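Local structure of RNA-directed RNA polymerase (Infectious pancreatic necrosis virus, 3ZED) at residues G143-T146 against L147-V150; L197-L200 against L201-T204; K704-D707 against E708-A712. The protein probably copies the viral RNA genome as an RNA-dependent RNA polymerase, found both free and covalently attached to the genomic RNA. One frame throughout, in Å; residues are numbered along the deposited sequence.

Contact 1. Residues G143-T146 against L147-V150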
ATOM      1  N   GLY B 143     -18.938  18.564 -24.392  1.00 39.83           N
ATOM      2  CA  GLY B 143     -17.911  19.600 -24.435  1.00 38.98           C
ATOM      3  C   GLY B 143     -18.055  20.677 -23.361  1.00 43.38           C
ATOM      4  O   GLY B 143     -17.103  20.917 -22.605  1.00 41.46           O
ATOM      5  N   PRO B 144     -19.237  21.341 -23.224  1.00 40.56           N
ATOM      6  CA  PRO B 144     -19.352  22.417 -22.210  1.00 40.39           C
ATOM      7  C   PRO B 144     -19.112  21.929 -20.776  1.00 45.17           C
ATOM      8  O   PRO B 144     -18.428  22.610 -20.011  1.00 45.21           O
ATOM      9  CB  PRO B 144     -20.784  22.945 -22.413  1.00 42.57           C
ATOM     10  CG  PRO B 144     -21.100  22.613 -23.856  1.00 47.38           C
ATOM     11  CD  PRO B 144     -20.460  21.261 -24.059  1.00 42.58           C
ATOM     12  N   GLU B 145     -19.625  20.734 -20.432  1.00 42.56           N
ATOM     13  CA  GLU B 145     -19.434  20.142 -19.113  1.00 42.48           C
ATOM     14  C   GLU B 145     -17.964  19.789 -18.876  1.00 44.05           C
ATOM     15  O   GLU B 145     -17.507  19.937 -17.753  1.00 45.59           O
ATOM     16  CB  GLU B 145     -20.325  18.909 -18.927  1.00 44.40           C
ATOM     17  CG  GLU B 145     -20.494  18.457 -17.480  1.00 60.06           C
ATOM     18  CD  GLU B 145     -20.998  19.465 -16.452  1.00 92.68           C
ATOM     19  OE1 GLU B 145     -21.805  20.361 -16.802  1.00 96.10           O
ATOM     20  OE2 GLU B 145     -20.596  19.330 -15.273  1.00 71.89           O
ATOM     21  N   THR B 146     -17.220  19.368 -19.918  1.00 36.36           N
ATOM     22  CA  THR B 146     -15.803  19.038 -19.773  1.00 34.84           C
ATOM     23  C   THR B 146     -15.006  20.316 -19.488  1.00 39.56           C
ATOM     24  O   THR B 146     -14.178  20.325 -18.581  1.00 39.25           O
ATOM     25  CB  THR B 146     -15.276  18.303 -21.023  1.00 39.39           C
ATOM     26  OG1 THR B 146     -16.010  17.093 -21.207  1.00 35.04           O
ATOM     27  CG2 THR B 146     -13.789  17.995 -20.939  1.00 37.75           C
ATOM     28  N   LEU B 147     -15.251  21.389 -20.262  1.00 36.58           N
ATOM     29  CA  LEU B 147     -14.575  22.666 -20.050  1.00 36.82           C
ATOM     30  C   LEU B 147     -14.838  23.199 -18.626  1.00 38.93           C
ATOM     31  O   LEU B 147     -13.889  23.562 -17.924  1.00 37.49           O
ATOM     32  CB  LEU B 147     -15.007  23.720 -21.106  1.00 37.52           C
ATOM     33  CG  LEU B 147     -14.340  25.121 -20.970  1.00 42.58           C
ATOM     34  CD1 LEU B 147     -12.819  25.026 -21.045  1.00 42.39           C
ATOM     35  CD2 LEU B 147     -14.889  26.129 -22.028  1.00 43.63           C
ATOM     36  N   ARG B 148     -16.115  23.241 -18.210  1.00 37.20           N
ATOM     37  CA  ARG B 148     -16.481  23.747 -16.882  1.00 39.02           C
ATOM     38  C   ARG B 148     -15.791  22.951 -15.770  1.00 42.87           C
ATOM     39  O   ARG B 148     -15.236  23.548 -14.839  1.00 43.01           O
ATOM     40  CB  ARG B 148     -17.999  23.714 -16.700  1.00 42.34           C
ATOM     41  CG  ARG B 148     -18.681  24.862 -17.409  1.00 59.74           C
ATOM     42  CD  ARG B 148     -20.169  24.904 -17.138  1.00 72.73           C
ATOM     43  NE  ARG B 148     -20.899  25.405 -18.299  1.00 79.81           N
ATOM     44  CZ  ARG B 148     -21.673  24.655 -19.077  1.00 95.75           C
ATOM     45  NH1 ARG B 148     -21.851  23.364 -18.807  1.00 73.01           N
ATOM     46  NH2 ARG B 148     -22.290  25.192 -20.124  1.00 91.88           N
ATOM     47  N   GLN B 149     -15.756  21.610 -15.918  1.00 38.56           N
ATOM     48  CA  GLN B 149     -15.142  20.726 -14.924  1.00 37.23           C
ATOM     49  C   GLN B 149     -13.644  20.970 -14.790  1.00 40.24           C
ATOM     50  O   GLN B 149     -13.157  21.087 -13.659  1.00 40.11           O
ATOM     51  CB  GLN B 149     -15.443  19.269 -15.238  1.00 36.59           C
ATOM     52  CG  GLN B 149     -16.871  18.907 -14.849  1.00 38.07           C
ATOM     53  CD  GLN B 149     -17.297  17.547 -15.335  1.00 62.18           C
ATOM     54  OE1 GLN B 149     -16.604  16.876 -16.118  1.00 59.71           O
ATOM     55  NE2 GLN B 149     -18.480  17.132 -14.911  1.00 53.33           N
ATOM     56  N   VAL B 150     -12.928  21.096 -15.928  1.00 36.83           N
ATOM     57  CA  VAL B 150     -11.490  21.361 -15.921  1.00 36.07           C
ATOM     58  C   VAL B 150     -11.219  22.755 -15.286  1.00 38.58           C
ATOM     59  O   VAL B 150     -10.342  22.862 -14.425  1.00 37.09           O
ATOM     60  CB  VAL B 150     -10.857  21.238 -17.320  1.00 39.80           C
ATOM     61  CG1 VAL B 150      -9.392  21.686 -17.300  1.00 39.82           C
ATOM     62  CG2 VAL B 150     -10.955  19.806 -17.831  1.00 39.25           C
TER
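Arg148 reaches back over the first turn of helix 143-156 to meet both Pro144 and Glu145. Its guanidinium lies with one face over the Pro144 carbonyl, and NH2 comes within 3.5 Å of the ring carbon CB of Pro144. At the edge of the same group NH1 faces Glu145 OE1 at 3.6 Å, a long salt bridge in which carboxylate and guanidinium planes are turned 54° apart. Glu145 starts with CG anti to its own N (chi1 -164°) and then bends at chi2, which swings the carboxylate round between Arg148 and Gln149. There OE2 stands 3.1 Å from NE2 of Gln149, whose amide plane is almost perpendicular to the carboxylate. Beneath these side chains run the i to i+4 bonds of the helix, Leu147 N to Gly143 O (3.0 Å) and the three that follow it. The hydroxyl of Thr146 turns back to the carbonyl of Thr142, just before the helix, and also bonds Asn624. Over these two turns Glu145 and Arg148 lie on the exposed side, while Leu147 packs on Leu128, Thr132 and Leu135 of helix 125-137, and Gln149 and Val150 rest on Ile584 of helix 580-588.

Contact 2. Residues L197-L200 against L201-T204; sequences LAKL and LEQT. With K (potassium ion), chain L.
Lys199 and Glu202 run side by side and point the same way from the last turns of helix 194-204. The lysine bends twice, at chi2 (-57°) and chi3 (-70°), which brings NZ to 3.1 Å from Glu202 OE1; this salt bridge uses the syn side of the carboxylate, 21° out of its plane. The glutamate is extended beyond CG, and its two oxygens divide the work: OE2 pairs with Arg425 of helix 412-426, while OE1 also bonds Ser701, as does Lys199 NZ. A water ties the neighbouring Gln203 to the pair, donating to Lys199 O (2.7 Å) and Glu202 OE1 (2.9 Å) and accepting from Gln203 NE2 (2.8 Å). With NE2 so engaged, the amide of Gln203 presents OE1 to a potassium ion at 2.8 Å. Leu200 O closes the helix by accepting two backbone bonds: Thr204 N lies in its carbonyl plane, Gln203 N well above it. Leu197 and Leu200 pack against helix 476-493, and Leu200 also meets helix 706-714. The whole is a largely buried i to i+3 ion pair at a helix C-terminus, next to a potassium site completed by Thr698, Ser701, Pro702, Lys704 and a second water.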
ATOM      1  N   LEU B 197      -9.564 -15.882  11.863  1.00 54.29           N
ATOM      2  CA  LEU B 197      -9.213 -14.848  10.886  1.00 54.10           C
ATOM      3  C   LEU B 197      -8.445 -15.433   9.703  1.00 54.22           C
ATOM      4  O   LEU B 197      -8.731 -15.070   8.561  1.00 53.16           O
ATOM      5  CB  LEU B 197      -8.395 -13.729  11.518  1.00 55.01           C
ATOM      6  CG  LEU B 197      -9.168 -12.697  12.316  1.00 62.33           C
ATOM      7  CD1 LEU B 197      -8.237 -11.641  12.782  1.00 63.13           C
ATOM      8  CD2 LEU B 197     -10.273 -12.046  11.482  1.00 65.70           C
ATOM      9  N   ALA B 198      -7.511 -16.372   9.976  1.00 49.75           N
ATOM     10  CA  ALA B 198      -6.717 -17.075   8.966  1.00 49.21           C
ATOM     11  C   ALA B 198      -7.619 -17.839   7.988  1.00 53.15           C
ATOM     12  O   ALA B 198      -7.357 -17.824   6.786  1.00 53.00           O
ATOM     13  CB  ALA B 198      -5.739 -18.028   9.639  1.00 50.90           C
ATOM     14  N   LYS B 199      -8.697 -18.460   8.497  1.00 50.98           N
ATOM     15  CA  LYS B 199      -9.677 -19.193   7.687  1.00 50.54           C
ATOM     16  C   LYS B 199     -10.438 -18.227   6.756  1.00 51.86           C
ATOM     17  O   LYS B 199     -10.767 -18.604   5.634  1.00 50.51           O
ATOM     18  CB  LYS B 199     -10.659 -19.985   8.577  1.00 53.15           C
ATOM     19  CG  LYS B 199     -10.031 -21.145   9.366  1.00 58.41           C
ATOM     20  CD  LYS B 199      -9.309 -22.208   8.511  1.00 57.46           C
ATOM     21  CE  LYS B 199     -10.254 -23.054   7.693  1.00 62.90           C
ATOM     22  NZ  LYS B 199      -9.530 -24.047   6.867  1.00 78.94           N
ATOM     23  N   LEU B 200     -10.689 -16.980   7.210  1.00 46.89           N
ATOM     24  CA  LEU B 200     -11.356 -15.972   6.385  1.00 44.76           C
ATOM     25  C   LEU B 200     -10.382 -15.492   5.313  1.00 48.06           C
ATOM     26  O   LEU B 200     -10.742 -15.436   4.140  1.00 47.45           O
ATOM     27  CB  LEU B 200     -11.861 -14.784   7.221  1.00 44.05           C
ATOM     28  CG  LEU B 200     -12.980 -15.034   8.236  1.00 49.81           C
ATOM     29  CD1 LEU B 200     -13.100 -13.864   9.191  1.00 49.16           C
ATOM     30  CD2 LEU B 200     -14.329 -15.289   7.552  1.00 52.52           C
ATOM     31  N   LEU B 201      -9.120 -15.217   5.712  1.00 43.65           N
ATOM     32  CA  LEU B 201      -8.061 -14.756   4.813  1.00 41.61           C
ATOM     33  C   LEU B 201      -7.706 -15.810   3.786  1.00 45.40           C
ATOM     34  O   LEU B 201      -7.261 -15.452   2.711  1.00 44.20           O
ATOM     35  CB  LEU B 201      -6.811 -14.308   5.585  1.00 41.21           C
ATOM     36  CG  LEU B 201      -6.965 -13.032   6.410  1.00 44.10           C
ATOM     37  CD1 LEU B 201      -5.886 -12.927   7.459  1.00 43.24           C
ATOM     38  CD2 LEU B 201      -7.032 -11.775   5.500  1.00 43.21           C
ATOM     39  N   GLU B 202      -7.939 -17.100   4.072  1.00 45.28           N
ATOM     40  CA  GLU B 202      -7.681 -18.151   3.071  1.00 44.77           C
ATOM     41  C   GLU B 202      -8.574 -17.922   1.845  1.00 48.01           C
ATOM     42  O   GLU B 202      -8.183 -18.242   0.724  1.00 48.27           O
ATOM     43  CB  GLU B 202      -7.936 -19.532   3.660  1.00 47.55           C
ATOM     44  CG  GLU B 202      -6.800 -20.061   4.523  1.00 52.14           C
ATOM     45  CD  GLU B 202      -7.052 -21.422   5.151  1.00 67.02           C
ATOM     46  OE1 GLU B 202      -8.176 -21.956   5.007  1.00 57.98           O
ATOM     47  OE2 GLU B 202      -6.112 -21.971   5.768  1.00 51.47           O
ATOM     48  N   GLN B 203      -9.751 -17.309   2.071  1.00 43.17           N
ATOM     49  CA  GLN B 203     -10.743 -16.983   1.057  1.00 42.98           C
ATOM     50  C   GLN B 203     -10.564 -15.563   0.473  1.00 47.33           C
ATOM     51  O   GLN B 203     -10.600 -15.420  -0.755  1.00 47.02           O
ATOM     52  CB  GLN B 203     -12.178 -17.128   1.619  1.00 44.64           C
ATOM     53  CG  GLN B 203     -12.517 -18.498   2.233  1.00 53.61           C
ATOM     54  CD  GLN B 203     -12.155 -19.660   1.331  1.00 68.61           C
ATOM     55  OE1 GLN B 203     -12.392 -19.636   0.108  1.00 60.37           O
ATOM     56  NE2 GLN B 203     -11.556 -20.700   1.917  1.00 54.72           N
ATOM     57  N   THR B 204     -10.431 -14.517   1.339  1.00 42.04           N
ATOM     58  CA  THR B 204     -10.350 -13.099   0.921  1.00 39.10           C
ATOM     59  C   THR B 204      -8.942 -12.697   0.489  1.00 41.75           C
ATOM     60  O   THR B 204      -8.795 -11.736  -0.269  1.00 39.54           O
ATOM     61  CB  THR B 204     -10.843 -12.188   2.038  1.00 40.36           C
ATOM     62  OG1 THR B 204      -9.891 -12.243   3.108  1.00 42.91           O
ATOM     63  CG2 THR B 204     -12.232 -12.589   2.548  1.00 36.17           C
TER
HETATM   64  K     K L1003     -12.387 -21.750  -1.645  1.00 56.58           K
HETATM   65  O   HOH W   1     -10.869 -21.079   4.590  1.00 51.93           O
HETATM   66  O   HOH W   2     -12.313 -21.079  -4.313  1.00 45.56           O

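Contact 3. Residues K704-D707 against E708-A712; sequences KTLD and EVTTA. With K (potassium ion), chain L.
Thr705 and Glu708 grip one another at the start of helix 706-714 in a capping box. Glu708 OE1 accepts from Thr705 N at 3.1 Å, met on the anti side of the carboxylate and 16° out of its plane. In return Thr705 OG1 takes a weak bond from Glu708 N (3.3 Å). The threonine hydroxyl sits between its backbone N and carbonyl carbon (chi1 61°), which turns it toward the first turn of the helix; Glu708 sets CG beside its own N (chi1 -70°), which points the extended chain back to Thr705. This part faces outward, with Thr705 and Glu708 both exposed. Nearby, the bent chain of Lys704 passes obliquely, bringing CE to 4.1 Å from Glu708 CB, while NZ stays 5.1 Å from Glu708 OE1, not in contact.

The inner side is packed more closely. Thr710 OG1 donates to Leu706 O at 3.0 Å from above the carbonyl plane, and Thr710 N bonds the same oxygen, so two donors hold it. Val709 lays CG2 3.3 Å from Thr705 O, and its side chain lies against Lys199 and Gln203 of helix 194-204. Leu706 inserts between that helix and Val488 of helix 476-493, where Thr710 meets Val492 and Lys493.

Lys704 O binds the potassium ion at 2.5 Å, just before the cap. Peptide oxygen on the metal and peptide N-H groups on the capping side chains are consistent with a well-defined path of the chain into the helix, and the negative Glu708 carboxylate beside the helix N-terminus is probably favoured by the helix dipole.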
ATOM      1  N   LYS B 704     -14.526 -24.731  -0.004  1.00 65.62           N
ATOM      2  CA  LYS B 704     -15.289 -23.852   0.886  1.00 64.02           C
ATOM      3  C   LYS B 704     -15.420 -22.439   0.338  1.00 64.39           C
ATOM      4  O   LYS B 704     -14.462 -21.885  -0.190  1.00 62.21           O
ATOM      5  CB  LYS B 704     -14.653 -23.800   2.282  1.00 66.44           C
ATOM      6  CG  LYS B 704     -14.673 -25.142   3.022  1.00 68.20           C
ATOM      7  CD  LYS B 704     -14.586 -24.976   4.539  1.00 82.74           C
ATOM      8  CE  LYS B 704     -15.940 -24.940   5.227  1.00103.78           C
ATOM      9  NZ  LYS B 704     -16.659 -26.242   5.149  1.00116.97           N
ATOM     10  N   THR B 705     -16.616 -21.856   0.468  1.00 59.85           N
ATOM     11  CA  THR B 705     -16.888 -20.470   0.100  1.00 56.56           C
ATOM     12  C   THR B 705     -16.684 -19.619   1.357  1.00 61.03           C
ATOM     13  O   THR B 705     -16.670 -20.165   2.459  1.00 62.62           O
ATOM     14  CB  THR B 705     -18.316 -20.316  -0.467  1.00 57.74           C
ATOM     15  OG1 THR B 705     -19.274 -20.706   0.531  1.00 58.23           O
ATOM     16  CG2 THR B 705     -18.530 -21.086  -1.767  1.00 51.86           C
ATOM     17  N   LEU B 706     -16.579 -18.289   1.208  1.00 57.33           N
ATOM     18  CA  LEU B 706     -16.447 -17.352   2.327  1.00 55.74           C
ATOM     19  C   LEU B 706     -17.638 -17.506   3.293  1.00 62.26           C
ATOM     20  O   LEU B 706     -17.454 -17.474   4.510  1.00 62.33           O
ATOM     21  CB  LEU B 706     -16.367 -15.915   1.773  1.00 53.07           C
ATOM     22  CG  LEU B 706     -16.453 -14.757   2.783  1.00 55.51           C
ATOM     23  CD1 LEU B 706     -15.257 -14.743   3.757  1.00 55.45           C
ATOM     24  CD2 LEU B 706     -16.586 -13.442   2.071  1.00 51.78           C
ATOM     25  N   ASP B 707     -18.842 -17.722   2.730  1.00 61.47           N
ATOM     26  CA  ASP B 707     -20.111 -17.890   3.435  1.00 63.18           C
ATOM     27  C   ASP B 707     -20.092 -19.133   4.340  1.00 68.74           C
ATOM     28  O   ASP B 707     -20.508 -19.041   5.498  1.00 69.49           O
ATOM     29  CB  ASP B 707     -21.268 -17.966   2.425  1.00 66.02           C
ATOM     30  CG  ASP B 707     -21.322 -16.778   1.481  1.00 81.39           C
ATOM     31  OD1 ASP B 707     -20.437 -16.683   0.598  1.00 83.94           O
ATOM     32  OD2 ASP B 707     -22.241 -15.936   1.633  1.00 88.92           O
ATOM     33  N   GLU B 708     -19.571 -20.275   3.834  1.00 65.31           N
ATOM     34  CA  GLU B 708     -19.466 -21.528   4.603  1.00 65.96           C
ATOM     35  C   GLU B 708     -18.488 -21.359   5.757  1.00 66.42           C
ATOM     36  O   GLU B 708     -18.742 -21.870   6.844  1.00 68.43           O
ATOM     37  CB  GLU B 708     -19.054 -22.703   3.700  1.00 68.39           C
ATOM     38  CG  GLU B 708     -20.158 -23.108   2.736  1.00 84.00           C
ATOM     39  CD  GLU B 708     -19.812 -24.103   1.643  1.00109.33           C
ATOM     40  OE1 GLU B 708     -18.714 -23.997   1.049  1.00100.01           O
ATOM     41  OE2 GLU B 708     -20.663 -24.974   1.358  1.00110.71           O
ATOM     42  N   VAL B 709     -17.393 -20.616   5.532  1.00 58.63           N
ATOM     43  CA  VAL B 709     -16.365 -20.329   6.541  1.00 56.66           C
ATOM     44  C   VAL B 709     -16.979 -19.452   7.657  1.00 59.35           C
ATOM     45  O   VAL B 709     -16.777 -19.747   8.836  1.00 59.33           O
ATOM     46  CB  VAL B 709     -15.085 -19.693   5.917  1.00 57.55           C
ATOM     47  CG1 VAL B 709     -14.076 -19.300   6.994  1.00 56.08           C
ATOM     48  CG2 VAL B 709     -14.440 -20.632   4.895  1.00 57.43           C
ATOM     49  N   THR B 710     -17.767 -18.422   7.280  1.00 55.95           N
ATOM     50  CA  THR B 710     -18.429 -17.510   8.228  1.00 55.87           C
ATOM     51  C   THR B 710     -19.441 -18.264   9.108  1.00 63.63           C
ATOM     52  O   THR B 710     -19.476 -18.025  10.317  1.00 64.10           O
ATOM     53  CB  THR B 710     -19.094 -16.331   7.498  1.00 56.06           C
ATOM     54  OG1 THR B 710     -18.096 -15.613   6.778  1.00 53.87           O
ATOM     55  CG2 THR B 710     -19.768 -15.364   8.450  1.00 54.25           C
ATOM     56  N   THR B 711     -20.237 -19.171   8.512  1.00 62.87           N
ATOM     57  CA  THR B 711     -21.238 -19.948   9.252  1.00 65.59           C
ATOM     58  C   THR B 711     -20.544 -20.906  10.240  1.00 69.06           C
ATOM     59  O   THR B 711     -21.066 -21.117  11.331  1.00 69.16           O
ATOM     60  CB  THR B 711     -22.197 -20.673   8.303  1.00 85.78           C
ATOM     61  OG1 THR B 711     -21.446 -21.499   7.411  1.00 94.24           O
ATOM     62  CG2 THR B 711     -23.071 -19.703   7.506  1.00 84.42           C
ATOM     63  N   ALA B 712     -19.346 -21.425   9.885  1.00 65.02           N
ATOM     64  CA  ALA B 712     -18.574 -22.304  10.761  1.00 65.54           C
ATOM     65  C   ALA B 712     -18.037 -21.513  11.963  1.00 68.09           C
ATOM     66  O   ALA B 712     -18.208 -21.958  13.095  1.00 68.38           O
ATOM     67  CB  ALA B 712     -17.437 -22.960   9.990  1.00 65.57           C
TER
HETATM   68  K     K L1003     -12.387 -21.750  -1.645  1.00 56.58           K
HETATM   69  O   HOH W   2     -12.313 -21.079  -4.313  1.00 45.56           O

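How the contacts relate
Along the chain the three contacts follow in series, but in space they form one separate contact and one close pair. Contact 1, in helix 143-156, has its centre 45 Å from that of contact 2 and 48 Å from that of contact 3, with no touch to either. Contacts 2 and 3 have centres 10 Å apart although some 500 residues separate them: the end of helix 194-204, in the palm part of the sequence, packs against the start of helix 706-714, in the C-terminal part. Leu200 and Thr204 meet Thr710 and Leu706, and one potassium ion joins Gln203 to Lys704. Metal and apolar packing together join the C-terminal region to the palm part at this point.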